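Local coordinates for protein adenylate cyclase (Hippeastrum hybrid cultivar, PDB 6YP4) that acts mainly as a triphosphatase of the CYTH family, despite its name as an adenylate cyclase, and binds a GTP analogue and magnesium, at residues Leu9-His15 against Ser160-Glu164; Leu130-Asn135 against Lys195-Arg200. All coordinates share one frame; numbering follows the deposited sequence.

Contact 1 of 2, residues Leu9-His15 against Ser160-Glu164. With GCP (phosphomethylphosphonic acid guanylate ester), chain B.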
loop_
_atom_site.group_PDB
_atom_site.type_symbol
_atom_site.label_atom_id
_atom_site.label_comp_id
_atom_site.label_asym_id
_atom_site.label_seq_id
_atom_site.Cartn_x
_atom_site.Cartn_y
_atom_site.Cartn_z
ATOM N N LEU A 9 9.593 2.466 19.764
ATOM C CA LEU A 9 9.960 1.404 20.696
ATOM C C LEU A 9 11.380 1.631 21.234
ATOM O O LEU A 9 12.268 2.070 20.488
ATOM C CB LEU A 9 9.883 0.035 20.026
ATOM C CG LEU A 9 8.643 -0.164 19.151
ATOM C CD1 LEU A 9 8.655 -1.540 18.559
ATOM C CD2 LEU A 9 7.403 0.015 19.988
ATOM N N PRO A 10 11.630 1.286 22.505
ATOM C CA PRO A 10 12.938 1.616 23.121
ATOM C C PRO A 10 14.108 0.719 22.733
ATOM O O PRO A 10 15.259 1.124 22.951
ATOM C CB PRO A 10 12.665 1.483 24.636
ATOM C CG PRO A 10 11.443 0.599 24.736
ATOM C CD PRO A 10 10.614 0.896 23.505
ATOM N N SER A 11 13.900 -0.487 22.225
ATOM C CA SER A 11 14.967 -1.471 22.316
ATOM C C SER A 11 14.753 -2.550 21.280
ATOM O O SER A 11 13.625 -2.744 20.801
ATOM C CB SER A 11 15.012 -2.104 23.715
ATOM O OG SER A 11 13.839 -2.888 23.889
ATOM N N PRO A 12 15.800 -3.299 20.935
ATOM C CA PRO A 12 15.626 -4.512 20.119
ATOM C C PRO A 12 14.637 -5.505 20.704
ATOM O O PRO A 12 13.849 -6.099 19.964
ATOM C CB PRO A 12 17.040 -5.106 20.079
ATOM C CG PRO A 12 17.947 -3.891 20.200
ATOM C CD PRO A 12 17.220 -2.999 21.199
ATOM N N SER A 13 14.672 -5.720 22.015
ATOM C CA SER A 13 13.789 -6.711 22.614
ATOM C C SER A 13 12.333 -6.298 22.466
ATOM O O SER A 13 11.474 -7.140 22.166
ATOM C CB SER A 13 14.169 -6.944 24.091
ATOM O OG SER A 13 13.945 -5.809 24.920
ATOM N N ALA A 14 12.033 -5.004 22.617
ATOM C CA ALA A 14 10.647 -4.587 22.407
ATOM C C ALA A 14 10.237 -4.809 20.961
ATOM O O ALA A 14 9.128 -5.279 20.696
ATOM C CB ALA A 14 10.435 -3.128 22.802
ATOM N N HIS A 15 11.135 -4.507 20.015
ATOM C CA HIS A 15 10.836 -4.713 18.597
ATOM C C HIS A 15 10.603 -6.190 18.291
ATOM O O HIS A 15 9.674 -6.545 17.548
ATOM C CB HIS A 15 11.984 -4.157 17.744
ATOM C CG HIS A 15 11.833 -4.407 16.272
ATOM N ND1 HIS A 15 12.305 -5.547 15.656
ATOM C CD2 HIS A 15 11.271 -3.656 15.293
ATOM C CE1 HIS A 15 12.028 -5.494 14.362
ATOM N NE2 HIS A 15 11.407 -4.354 14.116
ATOM N N SER A 160 16.942 2.971 15.407
ATOM C CA SER A 160 15.697 3.261 16.101
ATOM C C SER A 160 14.608 2.331 15.579
ATOM O O SER A 160 14.722 1.771 14.487
ATOM C CB SER A 160 15.272 4.722 15.924
ATOM O OG SER A 160 14.749 4.958 14.631
ATOM N N TYR A 161 13.560 2.163 16.382
ATOM C CA TYR A 161 12.438 1.289 16.048
ATOM C C TYR A 161 11.146 2.074 16.235
ATOM O O TYR A 161 10.982 2.765 17.249
ATOM C CB TYR A 161 12.427 0.034 16.933
ATOM C CG TYR A 161 13.746 -0.707 17.001
ATOM C CD1 TYR A 161 13.998 -1.794 16.164
ATOM C CD2 TYR A 161 14.735 -0.340 17.918
ATOM C CE1 TYR A 161 15.194 -2.477 16.223
ATOM C CE2 TYR A 161 15.933 -1.015 17.980
ATOM C CZ TYR A 161 16.154 -2.086 17.133
ATOM O OH TYR A 161 17.353 -2.762 17.190
ATOM N N GLU A 162 10.238 1.994 15.258
ATOM C CA GLU A 162 8.966 2.676 15.396
ATOM C C GLU A 162 7.859 1.768 14.899
ATOM O O GLU A 162 8.091 0.834 14.120
ATOM C CB GLU A 162 8.878 3.994 14.617
ATOM C CG GLU A 162 10.019 4.956 14.810
ATOM C CD GLU A 162 10.048 6.023 13.735
ATOM O OE1 GLU A 162 9.027 6.717 13.569
ATOM O OE2 GLU A 162 11.076 6.135 13.044
ATOM N N ILE A 163 6.647 2.069 15.335
ATOM C CA ILE A 163 5.451 1.533 14.694
ATOM C C ILE A 163 4.533 2.696 14.336
ATOM O O ILE A 163 4.401 3.655 15.108
ATOM C CB ILE A 163 4.740 0.485 15.574
ATOM C CG1 ILE A 163 3.583 -0.146 14.767
ATOM C CG2 ILE A 163 4.256 1.096 16.875
ATOM C CD1 ILE A 163 3.326 -1.595 15.076
ATOM N N GLU A 164 3.920 2.627 13.147
ATOM C CA GLU A 164 3.149 3.740 12.611
ATOM C C GLU A 164 1.898 3.219 11.921
ATOM O O GLU A 164 1.863 2.075 11.470
ATOM C CB GLU A 164 3.968 4.570 11.623
ATOM C CG GLU A 164 5.291 5.020 12.227
ATOM C CD GLU A 164 6.202 5.669 11.225
ATOM O OE1 GLU A 164 5.821 5.746 10.033
ATOM O OE2 GLU A 164 7.304 6.090 11.632
HETATM P PG GCP B . 7.750 7.843 8.004
HETATM O O1G GCP B . 7.417 7.834 9.466
HETATM O O2G GCP B . 8.881 6.882 7.711
HETATM O O3G GCP B . 8.133 9.240 7.582
HETATM C C3B GCP B . 6.265 7.308 7.085
HETATM P PB GCP B . 6.637 7.393 5.270
HETATM O O1B GCP B . 7.450 8.602 4.910
HETATM O O2B GCP B . 7.285 6.116 4.795
HETATM O O3A GCP B . 5.168 7.533 4.545
HETATM P PA GCP B . 5.047 7.309 2.921
HETATM O O1A GCP B . 4.121 8.394 2.401
HETATM O O2A GCP B . 6.430 7.482 2.330
HETATM O "O5'" GCP B . 4.482 5.752 2.592
HETATM C "C5'" GCP B . 3.962 4.975 3.662
HETATM C "C4'" GCP B . 2.614 5.596 4.228
HETATM O "O4'" GCP B . 1.602 6.030 3.124
HETATM C "C3'" GCP B . 2.001 4.706 4.911
HETATM O "O3'" GCP B . 1.477 5.291 6.129
HETATM C "C2'" GCP B . 0.807 4.055 3.929
HETATM O "O2'" GCP B . -0.446 3.788 4.664
HETATM C "C1'" GCP B . 0.624 4.824 2.927
HETATM N N9 GCP B . 0.943 4.078 1.644
HETATM C C8 GCP B . 2.150 4.189 1.076
HETATM N N7 GCP B . 2.176 3.437 -0.040
HETATM C C5 GCP B . 0.974 2.853 -0.163
HETATM C C6 GCP B . 0.451 1.984 -1.117
HETATM O O6 GCP B . 1.120 1.637 -2.034
HETATM N N1 GCP B . -0.801 1.542 -1.003
HETATM C C2 GCP B . -1.568 1.941 0.048
HETATM N N2 GCP B . -2.922 1.393 0.069
HETATM N N3 GCP B . -1.058 2.789 0.983
HETATM C C4 GCP B . 0.213 3.244 0.875
HETATM O O HOH W 1 14.132 3.278 19.014
#

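Contact 2 of 2, residues Leu130-Asn135 against Lys195-Arg200. With GCP (phosphomethylphosphonic acid guanylate ester), chain B.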
loop_
_atom_site.group_PDB
_atom_site.type_symbol
_atom_site.label_atom_id
_atom_site.label_comp_id
_atom_site.label_asym_id
_atom_site.label_seq_id
_atom_site.Cartn_x
_atom_site.Cartn_y
_atom_site.Cartn_z
ATOM N N LEU A 130 22.108 14.996 0.065
ATOM C CA LEU A 130 22.349 15.135 1.494
ATOM C C LEU A 130 22.795 13.830 2.147
ATOM O O LEU A 130 23.165 13.843 3.319
ATOM C CB LEU A 130 21.082 15.662 2.191
ATOM C CG LEU A 130 20.411 16.922 1.631
ATOM C CD1 LEU A 130 19.265 17.355 2.521
ATOM C CD2 LEU A 130 21.417 18.062 1.511
ATOM N N GLY A 131 22.824 12.733 1.406
ATOM C CA GLY A 131 23.036 11.418 1.971
ATOM C C GLY A 131 21.716 10.730 2.263
ATOM O O GLY A 131 20.663 11.096 1.730
ATOM N N GLY A 132 21.771 9.736 3.136
ATOM C CA GLY A 132 20.559 9.008 3.460
ATOM C C GLY A 132 20.784 7.922 4.483
ATOM O O GLY A 132 21.784 7.921 5.204
ATOM N N PHE A 133 19.831 6.994 4.543
ATOM C CA PHE A 133 19.858 5.928 5.537
ATOM C C PHE A 133 18.984 4.779 5.052
ATOM O O PHE A 133 18.222 4.910 4.093
ATOM C CB PHE A 133 19.406 6.426 6.921
ATOM C CG PHE A 133 18.035 7.058 6.931
ATOM C CD1 PHE A 133 16.895 6.293 7.176
ATOM C CD2 PHE A 133 17.882 8.423 6.697
ATOM C CE1 PHE A 133 15.621 6.873 7.170
ATOM C CE2 PHE A 133 16.608 9.010 6.703
ATOM C CZ PHE A 133 15.479 8.227 6.934
ATOM N N ARG A 134 19.090 3.657 5.762
ATOM C CA ARG A 134 18.467 2.385 5.429
ATOM C C ARG A 134 17.320 2.109 6.411
ATOM O O ARG A 134 17.350 2.562 7.560
ATOM C CB ARG A 134 19.534 1.268 5.480
ATOM C CG ARG A 134 19.073 -0.191 5.409
ATOM C CD ARG A 134 20.237 -1.143 5.788
ATOM N NE ARG A 134 20.040 -2.532 5.349
ATOM C CZ ARG A 134 19.582 -3.515 6.123
ATOM N NH1 ARG A 134 19.438 -4.743 5.632
ATOM N NH2 ARG A 134 19.270 -3.279 7.390
ATOM N N ASN A 135 16.302 1.380 5.957
ATOM C CA ASN A 135 15.195 1.046 6.848
ATOM C C ASN A 135 14.564 -0.268 6.407
ATOM O O ASN A 135 14.333 -0.475 5.211
ATOM C CB ASN A 135 14.147 2.173 6.868
ATOM C CG ASN A 135 12.965 1.887 7.801
ATOM O OD1 ASN A 135 13.086 1.972 9.031
ATOM N ND2 ASN A 135 11.794 1.596 7.214
ATOM N N LYS A 195 11.893 10.570 10.868
ATOM C CA LYS A 195 13.194 10.004 10.518
ATOM C C LYS A 195 14.067 11.029 9.806
ATOM O O LYS A 195 15.291 11.034 9.980
ATOM C CB LYS A 195 13.058 8.745 9.660
ATOM C CG LYS A 195 12.144 7.715 10.232
ATOM C CD LYS A 195 11.887 6.617 9.227
ATOM C CE LYS A 195 11.526 5.362 9.952
ATOM N NZ LYS A 195 10.075 5.415 10.239
ATOM N N PHE A 196 13.462 11.909 9.005
ATOM C CA PHE A 196 14.259 12.916 8.307
ATOM C C PHE A 196 14.926 13.846 9.303
ATOM O O PHE A 196 16.128 14.113 9.215
ATOM C CB PHE A 196 13.386 13.709 7.330
ATOM C CG PHE A 196 14.134 14.765 6.550
ATOM C CD1 PHE A 196 15.156 14.417 5.682
ATOM C CD2 PHE A 196 13.799 16.108 6.679
ATOM C CE1 PHE A 196 15.835 15.395 4.950
ATOM C CE2 PHE A 196 14.472 17.088 5.945
ATOM C CZ PHE A 196 15.493 16.728 5.084
ATOM N N ALA A 197 14.154 14.337 10.271
ATOM C CA ALA A 197 14.698 15.215 11.300
ATOM C C ALA A 197 15.829 14.543 12.065
ATOM O O ALA A 197 16.856 15.173 12.351
ATOM C CB ALA A 197 13.583 15.642 12.260
ATOM N N VAL A 198 15.647 13.270 12.426
ATOM C CA VAL A 198 16.680 12.538 13.156
ATOM C C VAL A 198 17.932 12.385 12.294
ATOM O O VAL A 198 19.064 12.562 12.773
ATOM C CB VAL A 198 16.137 11.173 13.623
ATOM C CG1 VAL A 198 17.267 10.297 14.112
ATOM C CG2 VAL A 198 15.083 11.352 14.724
ATOM N N PHE A 199 17.745 12.045 11.016
ATOM C CA PHE A 199 18.871 11.968 10.091
ATOM C C PHE A 199 19.669 13.263 10.094
ATOM O O PHE A 199 20.875 13.260 10.371
ATOM C CB PHE A 199 18.363 11.653 8.683
ATOM C CG PHE A 199 19.405 11.812 7.611
ATOM C CD1 PHE A 199 19.218 12.730 6.579
ATOM C CD2 PHE A 199 20.562 11.039 7.626
ATOM C CE1 PHE A 199 20.161 12.883 5.580
ATOM C CE2 PHE A 199 21.523 11.182 6.621
ATOM C CZ PHE A 199 21.320 12.109 5.600
ATOM N N ARG A 200 19.002 14.391 9.821
ATOM C CA ARG A 200 19.704 15.674 9.747
ATOM C C ARG A 200 20.352 16.042 11.074
ATOM O O ARG A 200 21.417 16.672 11.088
ATOM C CB ARG A 200 18.745 16.783 9.302
ATOM C CG ARG A 200 18.109 16.553 7.927
ATOM C CD ARG A 200 19.157 16.585 6.812
ATOM N NE ARG A 200 19.460 17.949 6.377
ATOM C CZ ARG A 200 20.624 18.329 5.858
ATOM N NH1 ARG A 200 21.608 17.449 5.720
ATOM N NH2 ARG A 200 20.811 19.596 5.493
HETATM P PG GCP B . 7.750 7.843 8.004
HETATM O O1G GCP B . 7.417 7.834 9.466
HETATM O O2G GCP B . 8.881 6.882 7.711
HETATM O O3G GCP B . 8.133 9.240 7.582
HETATM C C3B GCP B . 6.265 7.308 7.085
HETATM P PB GCP B . 6.637 7.393 5.270
HETATM O O1B GCP B . 7.450 8.602 4.910
HETATM O O2B GCP B . 7.285 6.116 4.795
HETATM O O3A GCP B . 5.168 7.533 4.545
HETATM P PA GCP B . 5.047 7.309 2.921
HETATM O O1A GCP B . 4.121 8.394 2.401
HETATM O O2A GCP B . 6.430 7.482 2.330
HETATM O "O5'" GCP B . 4.482 5.752 2.592
HETATM C "C5'" GCP B . 3.962 4.975 3.662
HETATM C "C4'" GCP B . 2.614 5.596 4.228
HETATM O "O4'" GCP B . 1.602 6.030 3.124
HETATM C "C3'" GCP B . 2.001 4.706 4.911
HETATM O "O3'" GCP B . 1.477 5.291 6.129
HETATM C "C2'" GCP B . 0.807 4.055 3.929
HETATM O "O2'" GCP B . -0.446 3.788 4.664
HETATM C "C1'" GCP B . 0.624 4.824 2.927
HETATM N N9 GCP B . 0.943 4.078 1.644
HETATM C C8 GCP B . 2.150 4.189 1.076
HETATM N N7 GCP B . 2.176 3.437 -0.040
HETATM C C5 GCP B . 0.974 2.853 -0.163
HETATM C C6 GCP B . 0.451 1.984 -1.117
HETATM O O6 GCP B . 1.120 1.637 -2.034
HETATM N N1 GCP B . -0.801 1.542 -1.003
HETATM C C2 GCP B . -1.568 1.941 0.048
HETATM N N2 GCP B . -2.922 1.393 0.069
HETATM N N3 GCP B . -1.058 2.789 0.983
HETATM C C4 GCP B . 0.213 3.244 0.875
HETATM O O HOH W 2 24.270 16.652 4.554
#

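Contact 1 of 2, residues Leu9-His15 against Ser160-Glu164
L9 N donates to Y161 O at 2.9 Å, with an N-H...O angle of 153°. A water continues the link. It donates to L9 O at 2.7 Å and accepts from Y161 N at 2.9 Å. Beside these bonds CB of L9 and CB of Y161 meet at 4.0 Å. The Y161 ring carries most of the contact. Its CG stands opposite the carbonyl carbon (chi1 -50°), which turns the ring to the start of helix 12-22. S11 O lies over one ring face, near the rim, and L9 O is at the ring edge. P12 crosses the phenol end, with CG 3.3 Å from Y161 OH. H15 crosses the same ring, its CG 3.4 Å from Y161 CD1, and Y161 CE1 lies over one imidazole face near the rim. The two planes are inclined at 43°, an oblique pair. Replacing Y161 by an alanine would remove the ring, and P12 and the H15 imidazole would probably lose their partner and face a gap under the first helical turn. S11 caps that turn: its OG accepts from A14 N at 3.1 Å. E162 and E164 alternate with Y161 and turn inward, to K195 and the ligand site. The arrangement is an N-capped helix that follows strand 2-9 and lies on the outer side of the antiparallel beta tunnel of CYTH enzymes.

Contact 2 of 2, residues Leu130-Asn135 against Lys195-Arg200
The rim of the F199 ring rests on bare backbone, at the two glycines G131 and G132. L130 O lies at the ring edge, near its plane, 3.4 Å from F199 CZ. The peptide around G131 C and G132 N meets the same end of the ring obliquely. A beta carbon on G131 would sit 3.5 Å from F199 CZ. At this backbone conformation it would also press on L130 O. G131 therefore leaves room for the ring; G132 meets it with its backbone alone.

F133 rises from the strand beside F199. Its CE2 is 3.7 Å from F199 CB, and the two ring planes are inclined at 46°, an oblique pair. The far end of F133 meets the helix one turn earlier, with CZ 3.7 Å from K195 CB. Y155 meets the F133 ring as well.

K195 runs on past F133 to the ligand. A bend at its last torsion (chi4 84°) places NZ 3.2 Å from O2G of the GTP analogue, to which it donates. D151, E162 and E164 form salt bridges with the same ammonium group. N135 OD1 lies near K195 CE but bonds to T153; N135 ND2 bonds to Q32 and D151.

At the other end, L130 CD1 sits over the centre of the R200 guanidinium face, 3.7 Å from CZ. A water bridges R200 NH1 weakly to L130 O.

Helical segment 195-200 crosses strand segment 130-135 at 123°, with axes 9.4 Å apart at their closest. Strand 127-141 lies between strands 26-39 and 147-155 in the sheet, and the helix also touches both neighbours: F196 meets F36, and V198 meets Y155.

Both contacts set a short helical segment against the same curled antiparallel sheet, with centres about 17 Å apart. Both are partly buried. Contact 1 lies farther from the chain centre. It is held by one backbone bond at the end of strand 2-9, a water and a tyrosine under a capped helix start. Contact 2 lies nearer the centre. Its packing is mostly aromatic, against glycine backbone, with a charged end at the ligand and an arginine at the exposed end. The two join at the tunnel: K195 NZ of contact 2 forms salt bridges with E162 OE2 of contact 1, at 3.1 Å, and with E164 OE2. E164 and K195 both lie next to the terminal phosphate.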